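Local coordinates for protein polyphosphate kinase (Porphyromonas gingivalis, PDB 2O8R) that probably catalyses the reversible transfer of the terminal phosphate of ATP to a growing chain of polyphosphate, as a member of the PPK1 family, at residues A[88-91]-A[92-96]; A[18-21]-A[22-26]; A[47-50]-A[51-54]; A[99-102]-A[103-107]; A[269-272]-A[273-277]. The protein carries 3 engineered substitutions. One frame throughout, in Å; residues are numbered along the deposited sequence.

Contact 1: residues A[88-91]-A[92-96]; sequences RETV and IRQDE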
# COMPACT_ATOMS: atom_id res chain seq x y z
N ARG A 88 4.93 -28.72 19.76
CA ARG A 88 4.01 -29.44 18.90
C ARG A 88 2.83 -30.02 19.68
O ARG A 88 1.68 -29.92 19.25
CB ARG A 88 4.76 -30.56 18.18
CG ARG A 88 3.87 -31.51 17.44
CD ARG A 88 4.64 -32.66 16.82
NE ARG A 88 3.73 -33.49 16.04
CZ ARG A 88 3.55 -33.36 14.73
NH1 ARG A 88 4.23 -32.46 14.04
NH2 ARG A 88 2.68 -34.15 14.11
N GLU A 89 3.13 -30.59 20.84
CA GLU A 89 2.10 -31.19 21.67
C GLU A 89 1.12 -30.13 22.10
O GLU A 89 -0.08 -30.33 22.03
CB GLU A 89 2.72 -31.89 22.88
CG GLU A 89 3.25 -33.28 22.56
CD GLU A 89 3.71 -34.05 23.79
OE1 GLU A 89 3.47 -33.58 24.92
OE2 GLU A 89 4.30 -35.13 23.61
N THR A 90 1.66 -28.98 22.52
CA THR A 90 0.83 -27.88 22.98
C THR A 90 0.00 -27.31 21.84
O THR A 90 -1.20 -27.08 22.02
CB THR A 90 1.69 -26.78 23.66
OG1 THR A 90 1.96 -27.20 24.99
CG2 THR A 90 0.95 -25.45 23.71
N VAL A 91 0.63 -27.12 20.68
CA VAL A 91 -0.07 -26.53 19.54
C VAL A 91 -1.22 -27.41 19.09
O VAL A 91 -2.32 -26.92 18.87
CB VAL A 91 0.87 -26.22 18.36
CG1 VAL A 91 0.08 -25.71 17.17
CG2 VAL A 91 1.89 -25.17 18.76
N ILE A 92 -0.99 -28.72 19.03
CA ILE A 92 -2.03 -29.66 18.64
C ILE A 92 -3.24 -29.56 19.56
O ILE A 92 -4.39 -29.63 19.11
CB ILE A 92 -1.49 -31.11 18.56
CG1 ILE A 92 -0.62 -31.28 17.31
CG2 ILE A 92 -2.62 -32.12 18.53
CD1 ILE A 92 0.20 -32.55 17.27
N ARG A 93 -2.97 -29.34 20.84
CA ARG A 93 -4.02 -29.18 21.84
C ARG A 93 -4.79 -27.86 21.63
O ARG A 93 -6.02 -27.84 21.65
CB ARG A 93 -3.43 -29.27 23.25
CG ARG A 93 -4.48 -29.36 24.35
CD ARG A 93 -3.90 -29.15 25.75
NE ARG A 93 -3.09 -27.94 25.86
CZ ARG A 93 -3.57 -26.70 26.04
NH1 ARG A 93 -4.87 -26.48 26.14
NH2 ARG A 93 -2.73 -25.69 26.14
N GLN A 94 -4.05 -26.78 21.40
CA GLN A 94 -4.65 -25.46 21.22
C GLN A 94 -5.49 -25.42 19.95
O GLN A 94 -6.55 -24.80 19.90
CB GLN A 94 -3.56 -24.39 21.16
CG GLN A 94 -2.84 -24.25 22.48
CD GLN A 94 -1.88 -23.09 22.51
OE1 GLN A 94 -1.27 -22.73 21.50
NE2 GLN A 94 -1.73 -22.49 23.69
N ASP A 95 -4.99 -26.11 18.93
CA ASP A 95 -5.70 -26.27 17.68
C ASP A 95 -7.08 -26.87 17.90
O ASP A 95 -8.05 -26.38 17.33
CB ASP A 95 -4.89 -27.15 16.74
CG ASP A 95 -5.34 -27.01 15.30
OD1 ASP A 95 -5.62 -25.87 14.87
OD2 ASP A 95 -5.40 -28.04 14.60
N GLU A 96 -7.16 -27.91 18.72
CA GLU A 96 -8.42 -28.57 19.00
C GLU A 96 -9.40 -27.65 19.70
O GLU A 96 -10.60 -27.62 19.39
CB GLU A 96 -8.18 -29.80 19.86
CG GLU A 96 -7.49 -30.94 19.14
CD GLU A 96 -7.42 -32.20 19.98
OE1 GLU A 96 -8.07 -32.25 21.05
OE2 GLU A 96 -6.72 -33.15 19.56
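The carbonyl oxygen of V91 receives the amide of D95, with V91 O and D95 N 2.8 Å apart. This i to i+4 pairing is one of four in a row, and it illustrates how a helix backbone fixes the spacing at which side chains a turn apart can meet. The R88 O to I92 N bond, at 2.9 Å, belongs to the same series, as does the bond from the Q94 amide to the T90 carbonyl. Two side-chain meetings follow. CG1 of I92 is turned back beside its own backbone nitrogen (chi1 -73°), which carries the chain toward the preceding turn; there I92 CD1 rests against R88 CG at 3.8 Å. R88 itself is extended as far as NE, so its aliphatic shaft faces I92 and its guanidinium travels on to the carbonyl oxygen of A294. On another side of the helix, T90 CG2 sits against the carboxamide of Q94, 3.9 Å from Q94 CD, while Q94 CG lies 3.3 Å from T90 O. The side-chain nitrogen NE2 of Q94 is hydrogen-bonded to L18 O and to OE2 of E22, the oxygen that also takes the R93 salt bridge, so the two polar ends share one acceptor. Helix 83-112 is packed against three neighbours here: V91 leans on L49 and Y53 of helix 35-63, T90 and Q94 meet helix 13-29, and R88 and I92 lie against I295 of strand 294-297.

Contact 2: residues A[18-21]-A[22-26]; sequences LSFN and ERVLM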
# COMPACT_ATOMS: atom_id res chain seq x y z
N LEU A 18 3.69 -19.69 24.55
CA LEU A 18 2.50 -20.46 24.20
C LEU A 18 1.36 -20.23 25.18
O LEU A 18 0.19 -20.25 24.81
CB LEU A 18 2.85 -21.95 24.06
CG LEU A 18 3.61 -22.27 22.76
CD1 LEU A 18 4.24 -23.66 22.79
CD2 LEU A 18 2.72 -22.11 21.53
N SER A 19 1.73 -19.95 26.42
CA SER A 19 0.77 -19.59 27.46
C SER A 19 0.05 -18.30 27.11
O SER A 19 -1.16 -18.17 27.33
CB SER A 19 1.51 -19.44 28.79
OG SER A 19 0.61 -19.21 29.85
N PHE A 20 0.80 -17.35 26.56
CA PHE A 20 0.27 -16.07 26.13
C PHE A 20 -0.72 -16.28 24.99
O PHE A 20 -1.82 -15.71 25.00
CB PHE A 20 1.42 -15.14 25.73
CG PHE A 20 1.05 -14.09 24.73
CD1 PHE A 20 0.21 -13.03 25.09
CD2 PHE A 20 1.58 -14.13 23.44
CE1 PHE A 20 -0.12 -12.05 24.16
CE2 PHE A 20 1.25 -13.16 22.51
CZ PHE A 20 0.40 -12.11 22.87
N ASN A 21 -0.37 -17.12 24.02
CA ASN A 21 -1.28 -17.33 22.91
C ASN A 21 -2.51 -18.12 23.32
O ASN A 21 -3.58 -17.95 22.74
CB ASN A 21 -0.58 -17.91 21.69
CG ASN A 21 -0.97 -17.19 20.40
OD1 ASN A 21 -1.29 -16.00 20.41
ND2 ASN A 21 -0.93 -17.91 19.29
N GLU A 22 -2.37 -18.96 24.35
CA GLU A 22 -3.54 -19.58 24.99
C GLU A 22 -4.53 -18.52 25.51
O GLU A 22 -5.73 -18.64 25.31
CB GLU A 22 -3.09 -20.49 26.14
CG GLU A 22 -4.21 -21.00 27.03
CD GLU A 22 -4.46 -22.51 26.93
OE1 GLU A 22 -5.23 -23.03 27.77
OE2 GLU A 22 -3.91 -23.18 26.02
N ARG A 23 -4.01 -17.48 26.16
CA ARG A 23 -4.86 -16.40 26.66
C ARG A 23 -5.54 -15.60 25.53
O ARG A 23 -6.64 -15.07 25.71
CB ARG A 23 -4.05 -15.49 27.57
CG ARG A 23 -4.78 -14.25 28.03
CD ARG A 23 -5.98 -14.60 28.89
NE ARG A 23 -6.72 -13.40 29.25
CZ ARG A 23 -7.84 -13.00 28.66
NH1 ARG A 23 -8.35 -13.70 27.66
NH2 ARG A 23 -8.46 -11.90 29.07
N VAL A 24 -4.87 -15.52 24.38
CA VAL A 24 -5.46 -14.89 23.19
C VAL A 24 -6.62 -15.76 22.69
O VAL A 24 -7.72 -15.26 22.43
CB VAL A 24 -4.41 -14.66 22.08
CG1 VAL A 24 -5.06 -14.04 20.85
CG2 VAL A 24 -3.32 -13.75 22.58
N LEU A 25 -6.38 -17.06 22.59
CA LEU A 25 -7.42 -18.03 22.26
C LEU A 25 -8.60 -17.95 23.23
O LEU A 25 -9.74 -18.16 22.84
CB LEU A 25 -6.84 -19.45 22.24
CG LEU A 25 -7.71 -20.56 21.65
CD1 LEU A 25 -8.46 -20.07 20.42
CD2 LEU A 25 -6.86 -21.75 21.28
N MSE A 26 -8.32 -17.65 24.49
CA MSE A 26 -9.39 -17.51 25.48
C MSE A 26 -10.32 -16.32 25.23
O MSE A 26 -11.53 -16.44 25.45
CB MSE A 26 -8.82 -17.45 26.88
CG MSE A 26 -8.43 -18.81 27.39
SE MSE A 26 -7.17 -18.75 28.87
CE MSE A 26 -7.36 -20.62 29.43
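V24 is best read outward from its CB, which lies 3.5 Å from the backbone oxygen of N21, the residue one turn earlier. The two methyls then part company. CG1 takes the direction anti to the backbone nitrogen (chi1 178°), which leaves CG2 beside that nitrogen and pointed back along the helix. CG2 is the busy atom: V24 CG2 lies 3.5 Å from F20 O, meets N21 OD1 at 3.7 Å and also sits over one face of the F20 ring. It stands 3.9 Å above the plane, displaced toward the rim, and its line to the ring centroid leans 24° from the normal, a CH-pi contact between residues i and i+4. The nearest ring atom is F20 CE1, 4.0 Å from V24 CG2. Beneath this packing runs the regular helical pattern of backbone bonds, among them L25 N to N21 O at 2.9 Å and E22 N to L18 O at the same length. Beyond the segments, V24 also touches F41 and I44 of helix 35-63, and F20 has W17 edge-to-face with it and lies near R570, a predicted ATP-binding residue. The carboxamide of N21 is engaged at both ends, its OD1 taking a hydrogen bond from ND2 of N48, also predicted to bind ATP, and its ND2 giving one to F45 O. The buried amide of N21 is therefore satisfied by N48 and F45 of the neighbouring helix, while V24 supplies only hydrocarbon to its oxygen; this is consistent with N21 serving as a second-shell residue that orients the amide of N48.

Contact 3: residues A[47-50]-A[51-54]; sequences SNLE and EFYT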
# COMPACT_ATOMS: atom_id res chain seq x y z
N SER A 47 -2.29 -15.53 13.53
CA SER A 47 -1.14 -14.75 13.04
C SER A 47 0.07 -14.79 13.97
O SER A 47 1.21 -14.79 13.50
CB SER A 47 -1.52 -13.29 12.72
OG SER A 47 -2.49 -12.82 13.63
N ASN A 48 -0.18 -14.81 15.28
CA ASN A 48 0.88 -14.97 16.27
C ASN A 48 1.59 -16.30 16.15
O ASN A 48 2.80 -16.35 16.26
CB ASN A 48 0.34 -14.85 17.70
CG ASN A 48 -0.25 -13.51 17.98
OD1 ASN A 48 -0.03 -12.54 17.24
ND2 ASN A 48 -1.02 -13.43 19.06
N LEU A 49 0.82 -17.37 15.96
CA LEU A 49 1.38 -18.71 15.84
C LEU A 49 2.12 -18.86 14.52
O LEU A 49 3.00 -19.71 14.37
CB LEU A 49 0.28 -19.75 15.98
CG LEU A 49 0.73 -21.20 16.08
CD1 LEU A 49 1.73 -21.36 17.23
CD2 LEU A 49 -0.45 -22.14 16.26
N GLU A 50 1.77 -18.02 13.55
CA GLU A 50 2.48 -18.03 12.28
C GLU A 50 3.86 -17.44 12.48
O GLU A 50 4.85 -17.98 12.00
CB GLU A 50 1.68 -17.26 11.23
CG GLU A 50 2.31 -17.24 9.85
CD GLU A 50 2.34 -18.59 9.17
OE1 GLU A 50 1.30 -19.30 9.16
OE2 GLU A 50 3.40 -18.95 8.64
N GLU A 51 3.92 -16.34 13.22
CA GLU A 51 5.16 -15.63 13.53
C GLU A 51 6.09 -16.50 14.39
O GLU A 51 7.27 -16.63 14.09
CB GLU A 51 4.84 -14.31 14.24
CG GLU A 51 6.04 -13.46 14.64
CD GLU A 51 6.66 -12.70 13.48
OE1 GLU A 51 6.01 -12.55 12.42
OE2 GLU A 51 7.81 -12.24 13.63
N PHE A 52 5.53 -17.09 15.44
CA PHE A 52 6.21 -18.04 16.29
C PHE A 52 6.83 -19.16 15.47
O PHE A 52 7.99 -19.49 15.67
CB PHE A 52 5.21 -18.65 17.27
CG PHE A 52 5.83 -19.52 18.34
CD1 PHE A 52 6.51 -18.95 19.42
CD2 PHE A 52 5.69 -20.90 18.30
CE1 PHE A 52 7.05 -19.75 20.42
CE2 PHE A 52 6.23 -21.71 19.29
CZ PHE A 52 6.90 -21.13 20.37
N TYR A 53 6.07 -19.74 14.56
CA TYR A 53 6.62 -20.79 13.73
C TYR A 53 7.79 -20.30 12.87
O TYR A 53 8.85 -20.93 12.88
CB TYR A 53 5.53 -21.49 12.90
CG TYR A 53 5.02 -22.75 13.56
CD1 TYR A 53 4.04 -22.70 14.54
CD2 TYR A 53 5.53 -24.00 13.21
CE1 TYR A 53 3.56 -23.86 15.15
CE2 TYR A 53 5.06 -25.16 13.82
CZ TYR A 53 4.08 -25.08 14.79
OH TYR A 53 3.62 -26.22 15.39
N THR A 54 7.64 -19.17 12.17
CA THR A 54 8.68 -18.77 11.21
C THR A 54 9.99 -18.26 11.80
O THR A 54 11.01 -18.26 11.12
CB THR A 54 8.19 -17.78 10.12
OG1 THR A 54 8.19 -16.44 10.64
CG2 THR A 54 6.82 -18.15 9.60
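Helix 35-63 carries N48, a predicted ATP-binding residue, and this turn of it shows how one helix can present an apolar side and a charged side together. N48 O takes the amide of F52, with N48 O and F52 N 2.9 Å apart, in the regular helical pattern. On the apolar side L49 and Y53 lie side by side and point the same way, the methyl L49 CD1 resting 3.7 Å from Y53 CE1. F52 joins them more loosely, its CD2 standing 4.1 Å from L49 CD1. The carbonyl of L49 accepts the Y53 amide from well above its plane, and the same oxygen lies in plane at the edge of the Y53 ring, 3.2 Å from Y53 CD1. On the polar side, T54 CG2, set beside its own nitrogen by chi1 of 81°, packs 3.6 Å from E50 OE2. That carboxylate has strong partners elsewhere: OE1 forms salt bridges with K233 and R268, and OE2 is hydrogen-bonded to S235. R268 also makes a cation-pi contact with Y53. With two cations and a hydroxyl around it, E50 is probably ionised, and these charges probably help tie helix 35-63 to the middle domain, to which K233 and R268 belong.

Contact 4: residues A[99-102]-A[103-107]; sequences YRIF and YDQIL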
# COMPACT_ATOMS: atom_id res chain seq x y z
N TYR A 99 -10.83 -25.02 17.06
CA TYR A 99 -11.92 -25.51 16.23
C TYR A 99 -13.23 -25.72 17.00
O TYR A 99 -14.31 -25.50 16.46
CB TYR A 99 -11.50 -26.75 15.46
CG TYR A 99 -10.67 -26.41 14.23
CD1 TYR A 99 -11.28 -26.11 13.01
CD2 TYR A 99 -9.29 -26.37 14.29
CE1 TYR A 99 -10.52 -25.80 11.88
CE2 TYR A 99 -8.52 -26.06 13.17
CZ TYR A 99 -9.15 -25.77 11.98
OH TYR A 99 -8.38 -25.48 10.88
N ARG A 100 -13.12 -26.12 18.26
CA ARG A 100 -14.27 -26.17 19.15
C ARG A 100 -14.91 -24.79 19.27
O ARG A 100 -16.11 -24.65 19.09
CB ARG A 100 -13.88 -26.71 20.53
CG ARG A 100 -14.16 -28.19 20.70
CD ARG A 100 -13.90 -28.65 22.13
NE ARG A 100 -12.48 -28.89 22.36
CZ ARG A 100 -11.75 -28.29 23.30
NH1 ARG A 100 -12.30 -27.41 24.12
NH2 ARG A 100 -10.46 -28.58 23.41
N ILE A 101 -14.10 -23.76 19.53
CA ILE A 101 -14.62 -22.40 19.59
C ILE A 101 -15.26 -22.01 18.26
O ILE A 101 -16.37 -21.47 18.24
CB ILE A 101 -13.53 -21.39 19.98
CG1 ILE A 101 -13.00 -21.74 21.36
CG2 ILE A 101 -14.08 -19.99 20.05
CD1 ILE A 101 -11.72 -21.07 21.72
N PHE A 102 -14.59 -22.33 17.16
CA PHE A 102 -15.04 -21.92 15.84
C PHE A 102 -16.36 -22.57 15.42
O PHE A 102 -17.30 -21.89 15.02
CB PHE A 102 -13.96 -22.19 14.79
CG PHE A 102 -14.33 -21.72 13.41
CD1 PHE A 102 -14.44 -20.37 13.14
CD2 PHE A 102 -14.55 -22.64 12.39
CE1 PHE A 102 -14.78 -19.93 11.87
CE2 PHE A 102 -14.88 -22.20 11.12
CZ PHE A 102 -15.00 -20.84 10.86
N TYR A 103 -16.41 -23.89 15.54
CA TYR A 103 -17.58 -24.64 15.10
C TYR A 103 -18.71 -24.68 16.11
O TYR A 103 -19.88 -24.72 15.74
CB TYR A 103 -17.18 -26.07 14.76
CG TYR A 103 -16.43 -26.21 13.47
CD1 TYR A 103 -17.04 -25.94 12.27
CD2 TYR A 103 -15.11 -26.64 13.46
CE1 TYR A 103 -16.36 -26.08 11.08
CE2 TYR A 103 -14.43 -26.78 12.28
CZ TYR A 103 -15.06 -26.50 11.09
OH TYR A 103 -14.39 -26.63 9.89
N ASP A 104 -18.36 -24.69 17.40
CA ASP A 104 -19.37 -24.86 18.44
C ASP A 104 -19.91 -23.54 18.96
O ASP A 104 -20.97 -23.51 19.58
CB ASP A 104 -18.83 -25.69 19.61
CG ASP A 104 -18.30 -27.02 19.17
OD1 ASP A 104 -18.84 -27.56 18.18
OD2 ASP A 104 -17.36 -27.53 19.80
N GLN A 105 -19.18 -22.46 18.73
CA GLN A 105 -19.60 -21.20 19.31
C GLN A 105 -19.68 -20.08 18.28
O GLN A 105 -20.76 -19.51 18.08
CB GLN A 105 -18.69 -20.82 20.48
CG GLN A 105 -18.88 -21.69 21.70
CD GLN A 105 -17.95 -21.32 22.85
OE1 GLN A 105 -16.95 -20.62 22.65
NE2 GLN A 105 -18.26 -21.80 24.05
N ILE A 106 -18.58 -19.78 17.61
CA ILE A 106 -18.55 -18.69 16.64
C ILE A 106 -19.61 -18.84 15.54
O ILE A 106 -20.53 -18.01 15.46
CB ILE A 106 -17.17 -18.49 16.04
CG1 ILE A 106 -16.13 -18.36 17.15
CG2 ILE A 106 -17.16 -17.27 15.11
CD1 ILE A 106 -16.12 -17.03 17.84
N LEU A 107 -19.50 -19.89 14.72
CA LEU A 107 -20.48 -20.12 13.63
C LEU A 107 -21.93 -20.12 14.10
O LEU A 107 -22.77 -19.45 13.49
CB LEU A 107 -20.16 -21.38 12.81
CG LEU A 107 -18.85 -21.28 12.04
CD1 LEU A 107 -18.63 -22.46 11.12
CD2 LEU A 107 -18.87 -19.99 11.27
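Backbone bonding sets the theme here, because the turn joining Y99–F102 to Y103–L107 changes its period partway through. The first bonds are ordinary i to i+4 ones, such as Y103 N to Y99 O at 2.8 Å. Thereafter the helix widens into a pi-type turn: I101 O takes the amide of I106 at 2.9 Å, with only a weak bond from Q105, and F102 O takes that of L107 at 3.0 Å. Aromatic contacts form a second group, a cluster of three rings. F102, its CG anti to the backbone N (chi1 -177°), directs an edge at the face of Y103 in a T-shaped pair, the planes inclined at 72° and F102 CD2 poised 3.9 Å above the centre of the Y103 ring. Y99 and Y103, by contrast, run side by side and meet rim to rim. Apolar contacts complete the set. L107 CG lies 4.2 Å from the centroid of the F102 ring, over the face, in a CH-pi contact between residues five apart, consistent with the widened turn, and I101 CG2 meets I106 CG1 at 3.9 Å. Around them, L117 of strand 115-118 touches F102 and L107, while F102 and I106 reach helix 35-63, and Y99 OH is hydrogen-bonded to Y300 O. The charged pair contributes little directly: R100 NE and D104 OD2 are 5.7 Å apart, and it is the methylene R100 CG that the carboxylate touches. Cohesion in this turn thus rests on backbone bonds, ring packing and hydrocarbon rather than on a salt bridge.

Contact 5: residues A[269-272]-A[273-277]; sequences FMYD and GRMPD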
# COMPACT_ATOMS: atom_id res chain seq x y z
N PHE A 269 4.06 -27.90 8.00
CA PHE A 269 3.20 -28.30 6.88
C PHE A 269 1.88 -28.79 7.44
O PHE A 269 1.79 -29.87 8.01
CB PHE A 269 3.85 -29.35 5.99
CG PHE A 269 3.02 -29.71 4.78
CD1 PHE A 269 3.17 -29.00 3.60
CD2 PHE A 269 2.08 -30.73 4.83
CE1 PHE A 269 2.40 -29.31 2.48
CE2 PHE A 269 1.31 -31.05 3.73
CZ PHE A 269 1.47 -30.34 2.55
N MSE A 270 0.84 -27.99 7.26
CA MSE A 270 -0.42 -28.20 7.93
C MSE A 270 -1.47 -28.61 6.91
O MSE A 270 -1.50 -28.07 5.80
CB MSE A 270 -0.81 -26.89 8.62
CG MSE A 270 -2.09 -26.89 9.43
SE MSE A 270 -2.42 -25.03 9.84
CE MSE A 270 -4.22 -25.10 10.59
N TYR A 271 -2.31 -29.57 7.27
CA TYR A 271 -3.29 -30.09 6.32
C TYR A 271 -4.54 -30.61 7.01
O TYR A 271 -4.50 -30.99 8.17
CB TYR A 271 -2.68 -31.21 5.46
CG TYR A 271 -2.19 -32.39 6.26
CD1 TYR A 271 -3.01 -33.50 6.47
CD2 TYR A 271 -0.91 -32.41 6.80
CE1 TYR A 271 -2.57 -34.58 7.20
CE2 TYR A 271 -0.45 -33.49 7.53
CZ TYR A 271 -1.29 -34.58 7.73
OH TYR A 271 -0.85 -35.66 8.46
N ASP A 272 -5.63 -30.61 6.26
CA ASP A 272 -6.92 -31.11 6.71
C ASP A 272 -6.81 -32.59 7.05
O ASP A 272 -6.52 -33.42 6.18
CB ASP A 272 -7.97 -30.82 5.63
CG ASP A 272 -9.11 -31.82 5.61
OD1 ASP A 272 -9.67 -32.15 6.68
OD2 ASP A 272 -9.46 -32.25 4.49
N GLY A 273 -7.05 -32.91 8.31
CA GLY A 273 -6.82 -34.24 8.88
C GLY A 273 -7.47 -35.45 8.23
O GLY A 273 -7.04 -36.58 8.45
N ARG A 274 -8.49 -35.21 7.41
CA ARG A 274 -9.12 -36.28 6.63
C ARG A 274 -8.18 -36.82 5.56
O ARG A 274 -8.49 -37.81 4.91
CB ARG A 274 -10.40 -35.78 5.95
CG ARG A 274 -11.52 -35.37 6.89
CD ARG A 274 -12.58 -34.52 6.17
NE ARG A 274 -13.70 -35.30 5.66
CZ ARG A 274 -14.86 -35.47 6.31
NH1 ARG A 274 -15.05 -34.92 7.50
NH2 ARG A 274 -15.83 -36.20 5.75
N MSE A 275 -7.03 -36.17 5.37
CA MSE A 275 -6.10 -36.51 4.30
C MSE A 275 -5.35 -37.79 4.62
O MSE A 275 -4.73 -37.88 5.68
CB MSE A 275 -5.10 -35.39 4.09
CG MSE A 275 -4.67 -35.21 2.66
SE MSE A 275 -3.11 -34.07 2.47
CE MSE A 275 -3.41 -33.33 0.72
N PRO A 276 -5.43 -38.78 3.71
CA PRO A 276 -4.62 -40.01 3.80
C PRO A 276 -3.13 -39.71 3.64
O PRO A 276 -2.76 -38.73 3.00
CB PRO A 276 -5.12 -40.84 2.62
CG PRO A 276 -6.47 -40.27 2.28
CD PRO A 276 -6.33 -38.81 2.55
N ASP A 277 -2.28 -40.54 4.23
CA ASP A 277 -0.83 -40.29 4.22
C ASP A 277 -0.20 -40.54 2.86
O ASP A 277 0.85 -39.98 2.55
CB ASP A 277 -0.11 -41.10 5.30
CG ASP A 277 -0.78 -40.99 6.66
OD1 ASP A 277 -1.95 -41.39 6.78
OD2 ASP A 277 -0.12 -40.50 7.60
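Chi1 of Y271, at 60°, places its CG between the backbone nitrogen and the carbonyl carbon, which brings the ring obliquely against M275. D272 takes a different setting (chi1 151°), which sets its carboxylate beside the carbonyl carbon, near the amides of G273 and R274. From D272 the chain reverses in a type I beta turn to M275, closed by the amide of M275 on the carbonyl oxygen of D272, with M275 N and D272 O 2.9 Å apart. Within this turn the side chain of D272 adds a second, weaker grip: R274 N points at D272 OD1 over 3.4 Å, a weak bond, and the same oxygen also has a weak bond from N299. The charged end of R274 stays apart, its NE 5.2 Å from D272 OD1, and only its aliphatic part lies near the carboxylate. M275 CB packs 3.7 Å from Y271 CD1, and the selenium stands 4.8 Å from the Y271 ring centroid, well off the normal. The turn leads from strand 268-272, which lies between strands 225-235 and 294-297 in the mixed sheet of the middle domain, into helix 277-283, with P276 at the N-cap. Y230 touches D272, M275 and P276, while L280 touches Y271. The turn therefore combines one sound backbone bond with packing of the M275 side chain on the Y271 ring, a Met-aromatic contact made here by selenomethionine, the carboxylate giving only modest help.

Overall arrangement
Contacts 2, 3, 1 and 4 come in that order along the chain, all within the N-terminal domain, on helices 13-29, 35-63 and 83-112; contact 5 follows far later, in the middle domain. Contacts 1, 2 and 3 lie with centres 12 to 14 Å apart and touch pairwise, joining the three helices into one bundle. Contact 4 continues helix 83-112 about 16 Å from contact 1 and touches contact 2 through L25 and I101. Contact 5 is about 15 Å from contact 1 by centres, without touching it, and brushes contact 4 where Y99 meets M270. The bundle thus spans from N48 in contact 3 and R570 beside contact 2, both predicted to bind ATP, to the middle-domain sheet.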